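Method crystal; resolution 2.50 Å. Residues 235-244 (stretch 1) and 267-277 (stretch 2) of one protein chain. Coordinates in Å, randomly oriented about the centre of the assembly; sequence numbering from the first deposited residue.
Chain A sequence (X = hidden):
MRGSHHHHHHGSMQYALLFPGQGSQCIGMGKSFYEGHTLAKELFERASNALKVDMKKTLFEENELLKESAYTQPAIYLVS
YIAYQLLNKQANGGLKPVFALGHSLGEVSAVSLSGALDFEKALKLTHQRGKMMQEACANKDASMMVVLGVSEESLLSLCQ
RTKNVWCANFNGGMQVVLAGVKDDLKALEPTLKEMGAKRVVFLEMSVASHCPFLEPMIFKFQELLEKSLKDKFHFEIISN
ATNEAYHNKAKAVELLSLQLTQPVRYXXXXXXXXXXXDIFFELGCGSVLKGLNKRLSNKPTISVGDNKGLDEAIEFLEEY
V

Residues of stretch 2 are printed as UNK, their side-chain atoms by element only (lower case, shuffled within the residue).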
# COMPACT_ATOMS: atom_id res chain seq x y z
N PHE A 235 -1.25 -14.49 -10.28
CA PHE A 235 -1.76 -14.81 -8.95
C PHE A 235 -2.90 -13.86 -8.59
O PHE A 235 -2.97 -12.74 -9.10
CB PHE A 235 -0.64 -14.76 -7.90
CG PHE A 235 0.20 -13.48 -7.94
CD1 PHE A 235 -0.26 -12.30 -7.37
CD2 PHE A 235 1.46 -13.49 -8.53
CE1 PHE A 235 0.49 -11.13 -7.41
CE2 PHE A 235 2.23 -12.34 -8.57
CZ PHE A 235 1.76 -11.15 -8.00
N GLU A 236 -3.78 -14.31 -7.70
CA GLU A 236 -4.93 -13.53 -7.29
C GLU A 236 -4.56 -12.44 -6.30
O GLU A 236 -3.58 -12.56 -5.59
CB GLU A 236 -6.00 -14.45 -6.68
CG GLU A 236 -5.68 -15.05 -5.30
CD GLU A 236 -6.73 -16.06 -4.85
OE1 GLU A 236 -6.79 -16.37 -3.64
OE2 GLU A 236 -7.52 -16.55 -5.69
N ILE A 237 -5.34 -11.37 -6.24
CA ILE A 237 -5.09 -10.36 -5.23
C ILE A 237 -6.33 -10.17 -4.36
O ILE A 237 -7.45 -10.40 -4.83
CB ILE A 237 -4.52 -9.01 -5.82
CG1 ILE A 237 -5.55 -7.91 -5.78
CG2 ILE A 237 -4.00 -9.17 -7.26
CD1 ILE A 237 -5.43 -7.05 -4.60
N ILE A 238 -6.13 -9.77 -3.11
CA ILE A 238 -7.21 -9.57 -2.16
C ILE A 238 -7.58 -8.08 -2.07
O ILE A 238 -6.73 -7.23 -1.83
CB ILE A 238 -6.84 -10.11 -0.76
CG1 ILE A 238 -6.08 -11.43 -0.86
CG2 ILE A 238 -8.07 -10.27 0.10
CD1 ILE A 238 -6.88 -12.62 -1.41
N SER A 239 -8.86 -7.78 -2.29
CA SER A 239 -9.31 -6.40 -2.32
C SER A 239 -9.38 -5.78 -0.91
O SER A 239 -10.06 -6.31 -0.03
CB SER A 239 -10.68 -6.34 -3.01
OG SER A 239 -11.40 -5.15 -2.66
N ASN A 240 -8.71 -4.66 -0.70
CA ASN A 240 -8.91 -3.88 0.53
C ASN A 240 -10.38 -3.47 0.67
O ASN A 240 -10.86 -3.29 1.79
CB ASN A 240 -8.06 -2.62 0.56
CG ASN A 240 -6.55 -2.89 0.69
OD1 ASN A 240 -6.11 -4.00 1.01
ND2 ASN A 240 -5.77 -1.87 0.44
N ALA A 241 -11.07 -3.34 -0.46
CA ALA A 241 -12.45 -2.84 -0.43
C ALA A 241 -13.51 -3.89 0.02
O ALA A 241 -14.36 -3.58 0.87
CB ALA A 241 -12.82 -2.21 -1.76
N THR A 242 -13.41 -5.11 -0.50
CA THR A 242 -14.40 -6.18 -0.23
C THR A 242 -13.83 -7.42 0.47
O THR A 242 -14.56 -8.34 0.81
CB THR A 242 -15.13 -6.66 -1.54
OG1 THR A 242 -14.21 -7.40 -2.38
CG2 THR A 242 -15.73 -5.52 -2.33
N ASN A 243 -12.52 -7.49 0.66
CA ASN A 243 -11.93 -8.68 1.24
C ASN A 243 -12.27 -9.95 0.46
O ASN A 243 -12.41 -11.03 1.02
CB ASN A 243 -12.28 -8.81 2.74
CG ASN A 243 -11.62 -10.02 3.40
OD1 ASN A 243 -12.13 -10.57 4.37
ND2 ASN A 243 -10.49 -10.46 2.86
N GLU A 244 -12.38 -9.80 -0.86
CA GLU A 244 -12.60 -10.92 -1.78
C GLU A 244 -11.51 -10.91 -2.85
O GLU A 244 -11.14 -9.86 -3.35
CB GLU A 244 -14.00 -10.82 -2.41
CG GLU A 244 -15.17 -10.89 -1.39
CD GLU A 244 -16.53 -10.41 -1.94
OE1 GLU A 244 -16.58 -9.36 -2.63
OE2 GLU A 244 -17.56 -11.10 -1.67
N UNK A 267 -7.03 -5.64 8.21
CA UNK A 267 -7.35 -6.67 9.21
C UNK A 267 -8.17 -7.87 8.67
O UNK A 267 -7.73 -9.02 8.76
c UNK A 267 -8.09 -6.04 10.38
c UNK A 267 -8.91 -6.51 12.69
n UNK A 267 -8.26 -7.11 13.66
c UNK A 267 -8.69 -7.06 11.31
o UNK A 267 -9.64 -5.54 12.88
N UNK A 268 -9.35 -7.59 8.13
CA UNK A 268 -10.21 -8.65 7.58
C UNK A 268 -9.49 -9.45 6.50
O UNK A 268 -9.61 -10.68 6.44
c UNK A 268 -11.54 -8.09 7.05
c UNK A 268 -12.35 -7.41 8.13
o UNK A 268 -12.28 -7.89 9.28
o UNK A 268 -13.03 -6.40 7.85
N UNK A 269 -8.72 -8.74 5.68
CA UNK A 269 -7.98 -9.35 4.58
C UNK A 269 -6.97 -10.37 5.06
O UNK A 269 -6.89 -11.47 4.50
c UNK A 269 -7.31 -8.29 3.73
s UNK A 269 -8.45 -7.39 2.69
N UNK A 270 -6.20 -10.01 6.09
CA UNK A 270 -5.23 -10.93 6.65
C UNK A 270 -5.94 -12.14 7.29
O UNK A 270 -5.62 -13.29 6.99
c UNK A 270 -4.22 -10.21 7.61
c UNK A 270 -3.27 -11.21 8.23
c UNK A 270 -3.42 -9.18 6.86
N UNK A 271 -6.95 -11.87 8.11
CA UNK A 271 -7.66 -12.94 8.83
C UNK A 271 -8.32 -13.97 7.91
O UNK A 271 -8.09 -15.17 8.04
c UNK A 271 -8.66 -12.34 9.82
n UNK A 271 -9.13 -10.03 14.33
c UNK A 271 -8.22 -10.76 13.36
c UNK A 271 -8.02 -11.53 10.95
c UNK A 271 -8.96 -11.36 12.15
N UNK A 272 -9.11 -13.52 6.95
CA UNK A 272 -9.75 -14.43 5.99
C UNK A 272 -8.75 -15.26 5.17
O UNK A 272 -9.15 -16.14 4.42
c UNK A 272 -10.68 -13.65 5.04
o UNK A 272 -11.59 -12.82 5.75
N UNK A 273 -7.46 -14.99 5.33
CA UNK A 273 -6.49 -15.54 4.39
C UNK A 273 -5.26 -16.14 5.03
O UNK A 273 -4.49 -16.83 4.37
o UNK A 273 -7.46 -14.85 1.42
c UNK A 273 -7.25 -14.15 2.41
n UNK A 273 -7.99 -13.08 2.70
c UNK A 273 -6.10 -14.48 3.35
N UNK A 274 -5.11 -15.90 6.33
CA UNK A 274 -3.96 -16.37 7.11
C UNK A 274 -3.77 -17.90 7.14
O UNK A 274 -2.65 -18.40 7.26
n UNK A 274 -2.94 -17.13 10.25
c UNK A 274 -2.82 -16.14 9.37
c UNK A 274 -4.05 -15.81 8.54
o UNK A 274 -1.76 -15.53 9.21
N UNK A 275 -4.88 -18.64 7.02
CA UNK A 275 -4.85 -20.11 6.95
C UNK A 275 -4.29 -20.70 5.64
O UNK A 275 -3.82 -21.84 5.63
c UNK A 275 -6.24 -20.67 7.21
o UNK A 275 -5.99 -19.74 9.43
o UNK A 275 -7.88 -20.79 8.95
c UNK A 275 -6.74 -20.37 8.63
N UNK A 276 -4.32 -19.93 4.56
CA UNK A 276 -3.93 -20.47 3.25
C UNK A 276 -2.42 -20.46 3.01
O UNK A 276 -1.96 -20.95 1.98
c UNK A 276 -6.13 -19.37 2.41
c UNK A 276 -6.35 -17.95 -1.00
c UNK A 276 -6.63 -18.33 1.42
n UNK A 276 -6.32 -18.75 0.06
n UNK A 276 -6.05 -18.44 -2.20
n UNK A 276 -6.68 -16.67 -0.87
c UNK A 276 -4.65 -19.72 2.11
N UNK A 277 -1.64 -19.89 3.93
CA UNK A 277 -0.17 -19.86 3.77
C UNK A 277 0.61 -20.10 5.08
O UNK A 277 0.03 -20.07 6.15
c UNK A 277 -0.28 -18.29 1.77
c UNK A 277 0.32 -18.51 3.14
c UNK A 277 -0.03 -17.37 4.03

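Position 267 lies in a helix that begins earlier in the chain. Its side chain has three carbons, the third carrying one oxygen and one nitrogen, and it stays out of reach of stretch 1; an amide on a chain of this length makes it Gln267. At position 268 two carbons end in a pair of oxygens, a short carboxylate. CB lies 3.7 Å from Asn243 OD1, while the end of the side chain leads away from stretch 1. This is Asp268.

Position 269 carries one carbon and then a sulfur. The sulfur is 3.3 Å from Ser239 O and 3.9 Å from Ile238 CG2, and this side chain is buried; carbon followed by terminal sulfur identifies Cys269. Its CA is 5.2 Å from Asn243 CA, the closest approach of the two backbones. At position 270 one carbon bears two others, a beta-branched hydrocarbon pointing away from stretch 1: Val270. Position 271 has four carbons in a row ending in nitrogen. It is exposed, and its end leads away from stretch 1, so Lys271 makes no contact there.

A single carbon followed by oxygen marks position 272. The oxygen sits 2.7 Å from Asn243 OD1, a spacing whose hydrogen bonding the model does not settle, and the residue is Ser272. Position 273 has two carbons, the second with three-coordinate geometry and carrying one oxygen and one nitrogen. The oxygen is 3.6 Å from Ile238 CD1, and the short amide is that of Asn273. Its ND2 donates to Cys269 O at 2.7 Å, tying the side chain back to the preceding helix.

Position 274 repeats the same set of atoms, again two carbons with one oxygen and one nitrogen, but its side chain is out of reach of stretch 1; it is Asn274. Position 275 has two carbons, the second carrying two oxygens, and is exposed and out of reach: Asp275. Position 276 is the longest side chain here, with three carbons, a nitrogen, and a carbon bearing two more nitrogens. Those terminal nitrogens reach the carboxylate of Glu236, and the guanidinium names Arg276. Position 277, three carbons branched at the first and making no contact with stretch 1, is Val277.

The contact joins a buried patch to a charged one. Ile238 directs CG2 at Cys269 SG, while its CD1 lies near the plane of the Arg276 guanidinium, at its edge, 4.1 Å from NH1. Both terminal nitrogens of Arg276 donate to the same oxygen in a salt bridge: NH2 to Glu236 OE1 at 2.6 Å and NH1 to Glu236 OE1 at 2.8 Å. NH1 also donates to Asn273 OD1 at 3.0 Å, so the amide helps hold the guanidinium in position beside the acid. At the other end, Asn243 N bonds to Ser239 O at 2.8 Å, closing a turn from which the Asn243 side chain extends toward the helix. There it covers Cys269 and approaches Asp268 and Ser272.

Stretch 2 (267-277) QDCVKSNNDRV
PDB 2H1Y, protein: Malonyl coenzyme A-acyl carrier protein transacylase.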